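Local coordinates for protein putative modification methylase (Thermus thermophilus, PDB 2ZIG) that probably methylates the N4 of cytosine in DNA, taking the methyl group from S-adenosyl-L-methionine, at residues L131-W136 with F201-D206; R92-V97 with E168-Q173; L24-A29 with L286-G291; A34-A39 with F84-P89. All coordinates share one frame; numbering follows the deposited sequence.

Contact 1. Residues L131-W136 with F201-D206; sequences LNPIIW and FRQIWD
Ile135 bonds to the residues before and after Ile204, the ladder pattern of parallel strands, and so attaches strand 204-205 to strand 129-137 at one edge of the Rossmann-like methyltransferase sheet. Two backbone bonds between the segments do much of this work: Ile135 N donates to Gln203 O over 2.7 Å at 174°, and Trp205 N donates to Ile135 O over 2.9 Å. The side-chain bonds belong to Gln203. Its CG stands anti to the backbone N (chi1 -176°) and the chain runs on extended, until NE2 donates a hydrogen bond to Pro133 O at 2.9 Å. NE2 also gives a weak bond to a water that donates to Asn132 OD1. Its OE1 accepts from Glu166 N of the second subunit, and an alanine in place of Gln203 would probably leave that N-H without its acceptor and Pro133 O without this donor. Apolar contacts fall on both sheet faces. On one, Ile135 CB meets Ile204 CG1 at 4.0 Å. On the other, beside helix 222-232, Ile134 makes a CH-pi contact: its CG2 lies over the five-membered ring of Trp205, 5° off the normal, while its CD1 touches Trp205 CZ2 at 3.7 Å.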
loop_
_atom_site.group_PDB
_atom_site.type_symbol
_atom_site.label_atom_id
_atom_site.label_comp_id
_atom_site.label_asym_id
_atom_site.label_seq_id
_atom_site.Cartn_x
_atom_site.Cartn_y
_atom_site.Cartn_z
ATOM N N LEU B 131 -9.509 3.154 5.217
ATOM C CA LEU B 131 -9.053 2.630 6.492
ATOM C C LEU B 131 -7.679 2.000 6.220
ATOM O O LEU B 131 -7.287 1.824 5.060
ATOM C CB LEU B 131 -10.031 1.574 7.007
ATOM C CG LEU B 131 -11.157 1.992 7.976
ATOM C CD1 LEU B 131 -11.646 3.392 7.688
ATOM C CD2 LEU B 131 -12.294 0.978 7.880
ATOM N N ASN B 132 -6.942 1.675 7.272
ATOM C CA ASN B 132 -5.637 1.071 7.078
ATOM C C ASN B 132 -5.770 -0.326 6.490
ATOM O O ASN B 132 -6.609 -1.119 6.905
ATOM C CB ASN B 132 -4.864 1.003 8.397
ATOM C CG ASN B 132 -3.976 2.204 8.599
ATOM O OD1 ASN B 132 -3.433 2.745 7.639
ATOM N ND2 ASN B 132 -3.809 2.622 9.845
ATOM N N PRO B 133 -4.945 -0.644 5.498
ATOM C CA PRO B 133 -5.066 -1.986 4.934
ATOM C C PRO B 133 -4.352 -2.938 5.857
ATOM O O PRO B 133 -3.685 -2.513 6.802
ATOM C CB PRO B 133 -4.327 -1.862 3.611
ATOM C CG PRO B 133 -3.194 -0.964 3.998
ATOM C CD PRO B 133 -3.897 0.123 4.804
ATOM N N ILE B 134 -4.510 -4.225 5.577
ATOM C CA ILE B 134 -3.819 -5.263 6.317
ATOM C C ILE B 134 -2.853 -5.850 5.278
ATOM O O ILE B 134 -3.219 -6.037 4.109
ATOM C CB ILE B 134 -4.783 -6.357 6.825
ATOM C CG1 ILE B 134 -5.569 -5.835 8.035
ATOM C CG2 ILE B 134 -3.994 -7.611 7.210
ATOM C CD1 ILE B 134 -6.658 -6.786 8.534
ATOM N N ILE B 135 -1.617 -6.096 5.701
ATOM C CA ILE B 135 -0.605 -6.645 4.822
ATOM C C ILE B 135 -0.617 -8.156 4.908
ATOM O O ILE B 135 -0.380 -8.726 5.964
ATOM C CB ILE B 135 0.818 -6.166 5.198
ATOM C CG1 ILE B 135 0.903 -4.643 5.097
ATOM C CG2 ILE B 135 1.856 -6.827 4.264
ATOM C CD1 ILE B 135 0.344 -4.089 3.796
ATOM N N TRP B 136 -0.901 -8.809 3.793
ATOM C CA TRP B 136 -0.897 -10.254 3.788
ATOM C C TRP B 136 0.480 -10.740 3.367
ATOM O O TRP B 136 0.815 -10.708 2.183
ATOM C CB TRP B 136 -1.948 -10.789 2.820
ATOM C CG TRP B 136 -1.914 -12.284 2.678
ATOM C CD1 TRP B 136 -1.511 -13.199 3.621
ATOM C CD2 TRP B 136 -2.354 -13.042 1.547
ATOM N NE1 TRP B 136 -1.680 -14.476 3.140
ATOM C CE2 TRP B 136 -2.193 -14.408 1.870
ATOM C CE3 TRP B 136 -2.872 -12.697 0.291
ATOM C CZ2 TRP B 136 -2.530 -15.430 0.979
ATOM C CZ3 TRP B 136 -3.209 -13.716 -0.596
ATOM C CH2 TRP B 136 -3.034 -15.064 -0.245
ATOM N N PHE B 201 -6.942 -8.882 14.468
ATOM C CA PHE B 201 -6.837 -7.433 14.397
ATOM C C PHE B 201 -5.426 -6.885 14.586
ATOM O O PHE B 201 -5.093 -6.312 15.622
ATOM C CB PHE B 201 -7.797 -6.778 15.393
ATOM C CG PHE B 201 -9.245 -6.900 15.004
ATOM C CD1 PHE B 201 -9.983 -8.024 15.357
ATOM C CD2 PHE B 201 -9.852 -5.918 14.217
ATOM C CE1 PHE B 201 -11.312 -8.174 14.927
ATOM C CE2 PHE B 201 -11.175 -6.059 13.781
ATOM C CZ PHE B 201 -11.901 -7.184 14.135
ATOM N N ARG B 202 -4.601 -7.083 13.568
ATOM C CA ARG B 202 -3.233 -6.590 13.551
ATOM C C ARG B 202 -3.010 -6.201 12.099
ATOM O O ARG B 202 -3.762 -6.635 11.228
ATOM C CB ARG B 202 -2.252 -7.672 13.995
ATOM C CG ARG B 202 -2.320 -8.951 13.198
ATOM C CD ARG B 202 -1.203 -9.878 13.643
ATOM N NE ARG B 202 -1.353 -10.294 15.030
ATOM C CZ ARG B 202 -0.356 -10.334 15.911
ATOM N NH1 ARG B 202 -0.587 -10.737 17.158
ATOM N NH2 ARG B 202 0.862 -9.950 15.558
ATOM N N GLN B 203 -1.997 -5.392 11.821
ATOM C CA GLN B 203 -1.799 -4.940 10.458
ATOM C C GLN B 203 -1.066 -5.891 9.517
ATOM O O GLN B 203 -1.089 -5.697 8.307
ATOM C CB GLN B 203 -1.136 -3.550 10.455
ATOM C CG GLN B 203 -0.984 -2.962 9.059
ATOM C CD GLN B 203 -0.959 -1.440 9.033
ATOM O OE1 GLN B 203 -0.315 -0.796 9.859
ATOM N NE2 GLN B 203 -1.645 -0.866 8.063
ATOM N N ILE B 204 -0.427 -6.924 10.054
ATOM C CA ILE B 204 0.276 -7.873 9.194
ATOM C C ILE B 204 -0.109 -9.317 9.522
ATOM O O ILE B 204 -0.071 -9.736 10.683
ATOM C CB ILE B 204 1.817 -7.705 9.320
ATOM C CG1 ILE B 204 2.208 -6.286 8.906
ATOM C CG2 ILE B 204 2.550 -8.714 8.423
ATOM C CD1 ILE B 204 3.704 -6.003 8.984
ATOM N N TRP B 205 -0.522 -10.057 8.496
ATOM C CA TRP B 205 -0.888 -11.462 8.653
ATOM C C TRP B 205 0.212 -12.288 7.995
ATOM O O TRP B 205 0.372 -12.256 6.773
ATOM C CB TRP B 205 -2.230 -11.764 7.970
ATOM C CG TRP B 205 -3.430 -11.180 8.675
ATOM C CD1 TRP B 205 -3.438 -10.532 9.879
ATOM C CD2 TRP B 205 -4.794 -11.227 8.236
ATOM N NE1 TRP B 205 -4.716 -10.177 10.216
ATOM C CE2 TRP B 205 -5.571 -10.590 9.227
ATOM C CE3 TRP B 205 -5.437 -11.743 7.100
ATOM C CZ2 TRP B 205 -6.970 -10.453 9.119
ATOM C CZ3 TRP B 205 -6.819 -11.607 6.990
ATOM C CH2 TRP B 205 -7.571 -10.965 7.996
ATOM N N ASP B 206 0.971 -13.028 8.798
ATOM C CA ASP B 206 2.058 -13.836 8.252
ATOM C C ASP B 206 1.869 -15.319 8.519
ATOM O O ASP B 206 2.781 -16.120 8.289
ATOM C CB ASP B 206 3.398 -13.374 8.835
ATOM C CG ASP B 206 3.513 -13.634 10.326
ATOM O OD1 ASP B 206 2.496 -13.986 10.960
ATOM O OD2 ASP B 206 4.625 -13.476 10.872
HETATM O O HOH W 1 -0.952 2.088 6.432
#

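Contact 2. Residues R92-V97 with E168-Q173; sequences RLVIVV and EYILMQ
Val97 O accepts the shortest bond of this pair of strands, from Tyr169 N at 2.6 Å and 172°, and Val97 N donates to Tyr169 O at 2.8 Å. The same reciprocal pairing recurs at Ile95 with Leu171 and at Leu93 with Gln173, giving six backbone bonds in an antiparallel ladder. Strand 168-173 is the reversed strand that, as in class I methyltransferases, runs against both of its neighbours. Between the bonded pairs lie the non-hydrogen-bonded ones, Val94 with Met172 and Val96 with Ile170, and on their face packing is tight: Val94 CG1, anti to the backbone N (chi1 -175°), presses on Ile170 CG2 at 3.4 Å. Helix 222-232 packs on this face and helix 115-125 on that of Leu171. Met172 lies alongside Val94 and brings SD to the edge of the Arg92 guanidinium, 3.8 Å from NH1. Glu168 OE1 shares a water with Val96 O, the water donating to both, and touches Val96 CG1 at 3.6 Å. An alanine in place of Glu168 would probably leave that water with one acceptor fewer and open a gap beside the valine methyl. Main-chain bonds thus hold the strands, while the side chains supply mostly apolar contact.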
loop_
_atom_site.group_PDB
_atom_site.type_symbol
_atom_site.label_atom_id
_atom_site.label_comp_id
_atom_site.label_asym_id
_atom_site.label_seq_id
_atom_site.Cartn_x
_atom_site.Cartn_y
_atom_site.Cartn_z
ATOM N N ARG B 92 -18.362 -2.250 4.833
ATOM C CA ARG B 92 -17.129 -1.990 4.111
ATOM C C ARG B 92 -16.852 -2.909 2.943
ATOM O O ARG B 92 -17.391 -4.013 2.844
ATOM C CB ARG B 92 -15.935 -2.026 5.078
ATOM C CG ARG B 92 -15.658 -3.384 5.719
ATOM C CD ARG B 92 -14.424 -3.329 6.623
ATOM N NE ARG B 92 -14.650 -2.481 7.793
ATOM C CZ ARG B 92 -13.696 -2.072 8.625
ATOM N NH1 ARG B 92 -12.430 -2.426 8.427
ATOM N NH2 ARG B 92 -14.009 -1.307 9.661
ATOM N N LEU B 93 -16.014 -2.411 2.043
ATOM C CA LEU B 93 -15.579 -3.156 0.879
ATOM C C LEU B 93 -14.118 -3.536 1.153
ATOM O O LEU B 93 -13.258 -2.667 1.306
ATOM C CB LEU B 93 -15.691 -2.279 -0.370
ATOM C CG LEU B 93 -14.837 -2.610 -1.595
ATOM C CD1 LEU B 93 -15.330 -3.872 -2.286
ATOM C CD2 LEU B 93 -14.888 -1.433 -2.543
ATOM N N VAL B 94 -13.855 -4.833 1.247
ATOM C CA VAL B 94 -12.504 -5.331 1.508
ATOM C C VAL B 94 -11.985 -5.897 0.193
ATOM O O VAL B 94 -12.624 -6.757 -0.409
ATOM C CB VAL B 94 -12.514 -6.456 2.573
ATOM C CG1 VAL B 94 -11.089 -6.878 2.910
ATOM C CG2 VAL B 94 -13.211 -5.976 3.826
ATOM N N ILE B 95 -10.831 -5.414 -0.254
ATOM C CA ILE B 95 -10.262 -5.867 -1.519
ATOM C C ILE B 95 -8.859 -6.459 -1.361
ATOM O O ILE B 95 -7.920 -5.771 -0.953
ATOM C CB ILE B 95 -10.209 -4.699 -2.528
ATOM C CG1 ILE B 95 -11.594 -4.042 -2.634
ATOM C CG2 ILE B 95 -9.784 -5.208 -3.884
ATOM C CD1 ILE B 95 -11.624 -2.761 -3.454
ATOM N N VAL B 96 -8.729 -7.745 -1.673
ATOM C CA VAL B 96 -7.444 -8.432 -1.576
ATOM C C VAL B 96 -6.772 -8.259 -2.931
ATOM O O VAL B 96 -7.200 -8.841 -3.929
ATOM C CB VAL B 96 -7.646 -9.921 -1.261
ATOM C CG1 VAL B 96 -6.294 -10.619 -1.146
ATOM C CG2 VAL B 96 -8.450 -10.062 0.037
ATOM N N VAL B 97 -5.722 -7.438 -2.953
ATOM C CA VAL B 97 -5.005 -7.120 -4.187
ATOM C C VAL B 97 -3.500 -7.277 -4.088
ATOM O O VAL B 97 -2.889 -6.782 -3.150
ATOM C CB VAL B 97 -5.194 -5.636 -4.605
ATOM C CG1 VAL B 97 -5.121 -5.521 -6.098
ATOM C CG2 VAL B 97 -6.467 -5.076 -4.046
ATOM N N GLU B 168 0.586 -9.030 -0.474
ATOM C CA GLU B 168 -0.611 -8.575 -1.156
ATOM C C GLU B 168 -1.250 -7.617 -0.161
ATOM O O GLU B 168 -0.966 -7.678 1.036
ATOM C CB GLU B 168 -1.546 -9.726 -1.500
ATOM C CG GLU B 168 -1.115 -10.440 -2.759
ATOM C CD GLU B 168 -2.172 -11.368 -3.283
ATOM O OE1 GLU B 168 -3.365 -11.008 -3.195
ATOM O OE2 GLU B 168 -1.805 -12.447 -3.795
ATOM N N TYR B 169 -2.097 -6.726 -0.654
ATOM C CA TYR B 169 -2.714 -5.724 0.194
ATOM C C TYR B 169 -4.192 -5.987 0.434
ATOM O O TYR B 169 -4.937 -6.279 -0.492
ATOM C CB TYR B 169 -2.549 -4.345 -0.452
ATOM C CG TYR B 169 -1.123 -4.005 -0.833
ATOM C CD1 TYR B 169 -0.299 -3.282 0.028
ATOM C CD2 TYR B 169 -0.589 -4.438 -2.042
ATOM C CE1 TYR B 169 1.037 -2.999 -0.313
ATOM C CE2 TYR B 169 0.733 -4.164 -2.391
ATOM C CZ TYR B 169 1.539 -3.445 -1.522
ATOM O OH TYR B 169 2.845 -3.181 -1.876
ATOM N N ILE B 170 -4.618 -5.894 1.687
ATOM C CA ILE B 170 -6.028 -6.093 1.973
ATOM C C ILE B 170 -6.565 -4.714 2.265
ATOM O O ILE B 170 -6.450 -4.219 3.377
ATOM C CB ILE B 170 -6.255 -7.030 3.174
ATOM C CG1 ILE B 170 -5.659 -8.406 2.862
ATOM C CG2 ILE B 170 -7.759 -7.184 3.442
ATOM C CD1 ILE B 170 -5.765 -9.403 4.012
ATOM N N LEU B 171 -7.117 -4.090 1.226
ATOM C CA LEU B 171 -7.676 -2.746 1.310
ATOM C C LEU B 171 -8.992 -2.727 2.068
ATOM O O LEU B 171 -9.817 -3.618 1.920
ATOM C CB LEU B 171 -7.875 -2.190 -0.097
ATOM C CG LEU B 171 -6.610 -2.240 -0.965
ATOM C CD1 LEU B 171 -6.922 -1.765 -2.380
ATOM C CD2 LEU B 171 -5.542 -1.372 -0.334
ATOM N N MET B 172 -9.178 -1.698 2.883
ATOM C CA MET B 172 -10.389 -1.549 3.676
ATOM C C MET B 172 -11.041 -0.217 3.313
ATOM O O MET B 172 -10.500 0.854 3.603
ATOM C CB MET B 172 -10.034 -1.571 5.162
ATOM C CG MET B 172 -9.205 -2.773 5.589
ATOM S SD MET B 172 -10.207 -4.207 5.975
ATOM C CE MET B 172 -8.981 -5.298 6.711
ATOM N N GLN B 173 -12.203 -0.296 2.673
ATOM C CA GLN B 173 -12.927 0.893 2.259
ATOM C C GLN B 173 -14.304 0.896 2.899
ATOM O O GLN B 173 -15.160 0.082 2.550
ATOM C CB GLN B 173 -13.033 0.916 0.739
ATOM C CG GLN B 173 -11.670 0.908 0.056
ATOM C CD GLN B 173 -10.841 2.113 0.430
ATOM O OE1 GLN B 173 -9.726 1.985 0.942
ATOM N NE2 GLN B 173 -11.384 3.302 0.178
HETATM O O HOH W 2 -5.652 -11.367 -4.853
#

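Contact 3. Residues L24-A29 with L286-G291; sequences LHVGDA and LEVLDG
Val26 N and Gly291 N both turn to one acceptor, Leu289 O, where strand 286-289 ends in an inverse gamma turn centred on Asp290. Across the strands, Val26 N donates to Leu289 O at 2.9 Å from above the carbonyl plane, 36° out of it. The bond closing the turn is weak, and Gly291 is poorly ordered. Before the turn the pairing is regular and parallel: Leu24 N donates to Glu287 O at 2.8 Å, and Leu24 O accepts from Leu289 N at 2.8 Å. On one face the side chains of Leu286 and Leu24 cross, Leu286 CD2 lying 3.7 Å from Leu24 CB. Farther along, Val26 CG1 stands anti to the backbone N (chi1 177°), and Val26 CG2 lies 3.5 Å from Val288 CG1 and 3.6 Å from Asp290 OD1. On the other face His25 and Leu289 run side by side, with His25 CE1 3.5 Å from Leu289 CD1. Beyond the paired part the chain leads to Asp28 and Ala29, which bind S-adenosyl-L-methionine; Asp28 OD1 caps the following helix at Glu31 N. Strand 286-289 is an outermost strand of this chain's sheet, strand 22-26 also bonds to strand 259-264, and helix 267-280 packs on the face of Leu24 and Val288.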
loop_
_atom_site.group_PDB
_atom_site.type_symbol
_atom_site.label_atom_id
_atom_site.label_comp_id
_atom_site.label_asym_id
_atom_site.label_seq_id
_atom_site.Cartn_x
_atom_site.Cartn_y
_atom_site.Cartn_z
ATOM N N LEU B 24 -25.473 -17.330 -6.057
ATOM C CA LEU B 24 -24.372 -16.925 -6.910
ATOM C C LEU B 24 -25.008 -16.585 -8.259
ATOM O O LEU B 24 -25.609 -17.449 -8.906
ATOM C CB LEU B 24 -23.373 -18.072 -7.082
ATOM C CG LEU B 24 -21.946 -17.761 -7.558
ATOM C CD1 LEU B 24 -21.367 -18.996 -8.218
ATOM C CD2 LEU B 24 -21.930 -16.619 -8.532
ATOM N N HIS B 25 -24.904 -15.326 -8.668
ATOM C CA HIS B 25 -25.469 -14.902 -9.946
ATOM C C HIS B 25 -24.411 -15.006 -11.025
ATOM O O HIS B 25 -23.238 -14.691 -10.799
ATOM C CB HIS B 25 -25.955 -13.460 -9.873
ATOM C CG HIS B 25 -27.102 -13.253 -8.940
ATOM N ND1 HIS B 25 -28.402 -13.127 -9.379
ATOM C CD2 HIS B 25 -27.144 -13.140 -7.592
ATOM C CE1 HIS B 25 -29.196 -12.942 -8.340
ATOM N NE2 HIS B 25 -28.458 -12.946 -7.244
ATOM N N VAL B 26 -24.825 -15.453 -12.202
ATOM C CA VAL B 26 -23.895 -15.576 -13.311
ATOM C C VAL B 26 -24.160 -14.437 -14.266
ATOM O O VAL B 26 -25.249 -14.332 -14.818
ATOM C CB VAL B 26 -24.072 -16.906 -14.055
ATOM C CG1 VAL B 26 -23.124 -16.963 -15.242
ATOM C CG2 VAL B 26 -23.809 -18.061 -13.109
ATOM N N GLY B 27 -23.164 -13.578 -14.448
ATOM C CA GLY B 27 -23.324 -12.449 -15.344
ATOM C C GLY B 27 -22.264 -11.380 -15.172
ATOM O O GLY B 27 -21.152 -11.642 -14.708
ATOM N N ASP B 28 -22.617 -10.161 -15.557
ATOM C CA ASP B 28 -21.714 -9.032 -15.452
ATOM C C ASP B 28 -21.905 -8.342 -14.110
ATOM O O ASP B 28 -22.997 -7.872 -13.794
ATOM C CB ASP B 28 -21.972 -8.054 -16.593
ATOM C CG ASP B 28 -21.133 -6.809 -16.484
ATOM O OD1 ASP B 28 -21.604 -5.819 -15.888
ATOM O OD2 ASP B 28 -19.995 -6.832 -16.985
ATOM N N ALA B 29 -20.823 -8.288 -13.333
ATOM C CA ALA B 29 -20.814 -7.691 -11.999
ATOM C C ALA B 29 -21.594 -6.382 -11.855
ATOM O O ALA B 29 -22.460 -6.260 -10.987
ATOM C CB ALA B 29 -19.375 -7.487 -11.547
ATOM N N LEU B 286 -25.361 -23.999 -2.754
ATOM C CA LEU B 286 -25.259 -22.698 -3.380
ATOM C C LEU B 286 -26.173 -22.659 -4.589
ATOM O O LEU B 286 -26.019 -23.456 -5.512
ATOM C CB LEU B 286 -23.824 -22.420 -3.824
ATOM C CG LEU B 286 -23.661 -21.089 -4.562
ATOM C CD1 LEU B 286 -23.857 -19.935 -3.585
ATOM C CD2 LEU B 286 -22.289 -21.022 -5.205
ATOM N N GLU B 287 -27.127 -21.736 -4.584
ATOM C CA GLU B 287 -28.038 -21.614 -5.706
ATOM C C GLU B 287 -27.410 -20.727 -6.776
ATOM O O GLU B 287 -27.092 -19.566 -6.523
ATOM C CB GLU B 287 -29.365 -21.007 -5.257
ATOM C CG GLU B 287 -30.433 -21.096 -6.328
ATOM C CD GLU B 287 -31.666 -20.284 -6.005
ATOM O OE1 GLU B 287 -32.683 -20.458 -6.709
ATOM O OE2 GLU B 287 -31.620 -19.470 -5.058
ATOM N N VAL B 288 -27.227 -21.282 -7.969
ATOM C CA VAL B 288 -26.640 -20.537 -9.079
ATOM C C VAL B 288 -27.730 -20.034 -10.016
ATOM O O VAL B 288 -28.489 -20.826 -10.576
ATOM C CB VAL B 288 -25.675 -21.416 -9.885
ATOM C CG1 VAL B 288 -25.104 -20.627 -11.061
ATOM C CG2 VAL B 288 -24.565 -21.928 -8.978
ATOM N N LEU B 289 -27.804 -18.718 -10.184
ATOM C CA LEU B 289 -28.810 -18.116 -11.049
ATOM C C LEU B 289 -28.194 -17.571 -12.327
ATOM O O LEU B 289 -27.545 -16.527 -12.303
ATOM C CB LEU B 289 -29.513 -16.978 -10.321
ATOM C CG LEU B 289 -30.103 -17.297 -8.951
ATOM C CD1 LEU B 289 -30.768 -16.053 -8.400
ATOM C CD2 LEU B 289 -31.106 -18.434 -9.065
ATOM N N ASP B 290 -28.400 -18.278 -13.437
ATOM C CA ASP B 290 -27.870 -17.851 -14.733
ATOM C C ASP B 290 -28.666 -16.654 -15.236
ATOM O O ASP B 290 -29.273 -16.705 -16.303
ATOM C CB ASP B 290 -27.953 -18.985 -15.767
ATOM C CG ASP B 290 -26.929 -20.090 -15.521
ATOM O OD1 ASP B 290 -25.707 -19.818 -15.582
ATOM O OD2 ASP B 290 -27.351 -21.241 -15.270
ATOM N N GLY B 291 -28.661 -15.580 -14.454
ATOM C CA GLY B 291 -29.381 -14.380 -14.834
ATOM C C GLY B 291 -30.839 -14.642 -15.156
ATOM O O GLY B 291 -31.585 -15.155 -14.319
#

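Contact 4. Residues A34-A39 with F84-P89; sequences ASFPEA and FRLLVP
The contact of Ala34-Ala39 with Phe84-Pro89 is a surface one, joining the loop after helix 29-34 to the end of helix 66-86. Arg85 contributes the largest share. Its NH1 donates to Phe36 O over 2.6 Å, in the plane of that carbonyl, and its NH2 makes a weak bond to Ala34 O at 3.2 Å. The side chain bends at chi2 (-109°) and chi3 on its way to the loop, and Leu86 CD1 lies over the centre of one guanidinium face. Glu82, a turn earlier, forms a salt bridge with NH2. The loop belongs to the crossover from strand 22-26 through helix 29-34 to strand 41-46, parallel strands that are not neighbours in the Rossmann-like sheet of this family. Here the backbone bonds too: Ala39 N donates to Arg85 O at 2.9 Å and 174°. Glu38 meets the arginine through its aliphatic part, CB to Arg85 CD at 3.5 Å, while its carboxylate stays apart from the guanidinium, OE2 being 5.8 Å from Arg85 NE. Leu86 CD2 approaches the ring edge of Phe36, 4.2 Å from Phe36 CD2.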
loop_
_atom_site.group_PDB
_atom_site.type_symbol
_atom_site.label_atom_id
_atom_site.label_comp_id
_atom_site.label_asym_id
_atom_site.label_seq_id
_atom_site.Cartn_x
_atom_site.Cartn_y
_atom_site.Cartn_z
ATOM N N ALA B 34 -26.263 -3.688 -9.992
ATOM C CA ALA B 34 -27.179 -2.575 -10.205
ATOM C C ALA B 34 -28.627 -3.005 -10.016
ATOM O O ALA B 34 -29.496 -2.169 -9.793
ATOM C CB ALA B 34 -26.987 -1.995 -11.596
ATOM N N SER B 35 -28.885 -4.307 -10.092
ATOM C CA SER B 35 -30.243 -4.810 -9.937
ATOM C C SER B 35 -30.602 -5.183 -8.506
ATOM O O SER B 35 -31.687 -5.714 -8.261
ATOM C CB SER B 35 -30.470 -6.017 -10.846
ATOM O OG SER B 35 -29.887 -7.184 -10.304
ATOM N N PHE B 36 -29.696 -4.918 -7.564
ATOM C CA PHE B 36 -29.962 -5.216 -6.157
ATOM C C PHE B 36 -30.323 -3.925 -5.430
ATOM O O PHE B 36 -29.813 -2.855 -5.762
ATOM C CB PHE B 36 -28.737 -5.837 -5.467
ATOM C CG PHE B 36 -28.295 -7.144 -6.057
ATOM C CD1 PHE B 36 -29.210 -8.010 -6.645
ATOM C CD2 PHE B 36 -26.960 -7.527 -5.986
ATOM C CE1 PHE B 36 -28.804 -9.246 -7.157
ATOM C CE2 PHE B 36 -26.541 -8.758 -6.492
ATOM C CZ PHE B 36 -27.464 -9.619 -7.079
ATOM N N PRO B 37 -31.201 -4.015 -4.416
ATOM C CA PRO B 37 -31.641 -2.853 -3.631
ATOM C C PRO B 37 -30.515 -2.216 -2.827
ATOM O O PRO B 37 -29.627 -2.907 -2.323
ATOM C CB PRO B 37 -32.730 -3.435 -2.739
ATOM C CG PRO B 37 -32.263 -4.843 -2.526
ATOM C CD PRO B 37 -31.801 -5.257 -3.899
ATOM N N GLU B 38 -30.563 -0.894 -2.706
ATOM C CA GLU B 38 -29.555 -0.144 -1.969
ATOM C C GLU B 38 -29.518 -0.515 -0.494
ATOM O O GLU B 38 -30.502 -0.987 0.067
ATOM C CB GLU B 38 -29.813 1.353 -2.106
ATOM C CG GLU B 38 -28.892 2.216 -1.256
ATOM C CD GLU B 38 -29.272 3.683 -1.283
ATOM O OE1 GLU B 38 -30.456 3.991 -1.022
ATOM O OE2 GLU B 38 -28.391 4.526 -1.559
ATOM N N ALA B 39 -28.365 -0.293 0.127
ATOM C CA ALA B 39 -28.163 -0.583 1.538
ATOM C C ALA B 39 -28.655 -1.965 1.941
ATOM O O ALA B 39 -29.267 -2.121 2.993
ATOM C CB ALA B 39 -28.844 0.475 2.383
ATOM N N PHE B 84 -20.733 0.573 -3.283
ATOM C CA PHE B 84 -20.952 1.676 -2.361
ATOM C C PHE B 84 -22.441 1.900 -2.116
ATOM O O PHE B 84 -22.858 2.275 -1.017
ATOM C CB PHE B 84 -20.309 2.949 -2.905
ATOM C CG PHE B 84 -20.453 4.139 -1.994
ATOM C CD1 PHE B 84 -21.570 4.964 -2.068
ATOM C CD2 PHE B 84 -19.479 4.424 -1.047
ATOM C CE1 PHE B 84 -21.714 6.059 -1.208
ATOM C CE2 PHE B 84 -19.617 5.513 -0.189
ATOM C CZ PHE B 84 -20.739 6.330 -0.273
ATOM N N ARG B 85 -23.239 1.655 -3.145
ATOM C CA ARG B 85 -24.676 1.841 -3.057
ATOM C C ARG B 85 -25.342 0.678 -2.321
ATOM O O ARG B 85 -26.279 0.874 -1.546
ATOM C CB ARG B 85 -25.248 1.983 -4.468
ATOM C CG ARG B 85 -26.551 2.733 -4.540
ATOM C CD ARG B 85 -27.679 1.796 -4.856
ATOM N NE ARG B 85 -27.385 0.980 -6.027
ATOM C CZ ARG B 85 -28.161 -0.014 -6.441
ATOM N NH1 ARG B 85 -29.273 -0.301 -5.780
ATOM N NH2 ARG B 85 -27.815 -0.736 -7.500
ATOM N N LEU B 86 -24.852 -0.532 -2.567
ATOM C CA LEU B 86 -25.389 -1.728 -1.933
ATOM C C LEU B 86 -25.032 -1.795 -0.447
ATOM O O LEU B 86 -25.824 -2.238 0.384
ATOM C CB LEU B 86 -24.851 -2.974 -2.642
ATOM C CG LEU B 86 -25.542 -3.513 -3.896
ATOM C CD1 LEU B 86 -26.070 -2.386 -4.750
ATOM C CD2 LEU B 86 -24.557 -4.366 -4.673
ATOM N N LEU B 87 -23.830 -1.352 -0.118
ATOM C CA LEU B 87 -23.349 -1.372 1.256
ATOM C C LEU B 87 -24.245 -0.564 2.201
ATOM O O LEU B 87 -24.758 0.503 1.833
ATOM C CB LEU B 87 -21.925 -0.812 1.286
ATOM C CG LEU B 87 -20.779 -1.564 1.969
ATOM C CD1 LEU B 87 -20.744 -3.024 1.546
ATOM C CD2 LEU B 87 -19.470 -0.863 1.610
ATOM N N VAL B 88 -24.448 -1.080 3.410
ATOM C CA VAL B 88 -25.238 -0.369 4.401
ATOM C C VAL B 88 -24.258 0.596 5.049
ATOM O O VAL B 88 -23.072 0.290 5.175
ATOM C CB VAL B 88 -25.800 -1.309 5.492
ATOM C CG1 VAL B 88 -26.666 -2.381 4.866
ATOM C CG2 VAL B 88 -24.660 -1.936 6.288
ATOM N N PRO B 89 -24.729 1.782 5.464
ATOM C CA PRO B 89 -23.813 2.736 6.095
ATOM C C PRO B 89 -22.991 2.054 7.174
ATOM O O PRO B 89 -23.538 1.367 8.030
ATOM C CB PRO B 89 -24.758 3.789 6.661
ATOM C CG PRO B 89 -25.845 3.824 5.614
ATOM C CD PRO B 89 -26.086 2.344 5.349
#

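How the contacts relate
Contacts 1 and 2 are buried neighbours in the sheet, with centres about 10 Å apart, joined where strand 129-137 of contact 1 lies beside strand 167-174 of contact 2; both also reach the second subunit. Contact 3 pairs strands at the far end of the same sheet, its centre about 31 Å from that of contact 1, and is only partly buried. Contact 4 lies at the surface and holds a loop to a helix end. Chemistry follows place: antiparallel backbone bonds and apolar packing in contact 2, shorter parallel ladders at the edges in contacts 1 and 3, and an arginine binding loop carbonyls in contact 4. Phe36 of contact 4 meets His25 of contact 3, and Leu87 packs on Arg92 of contact 2.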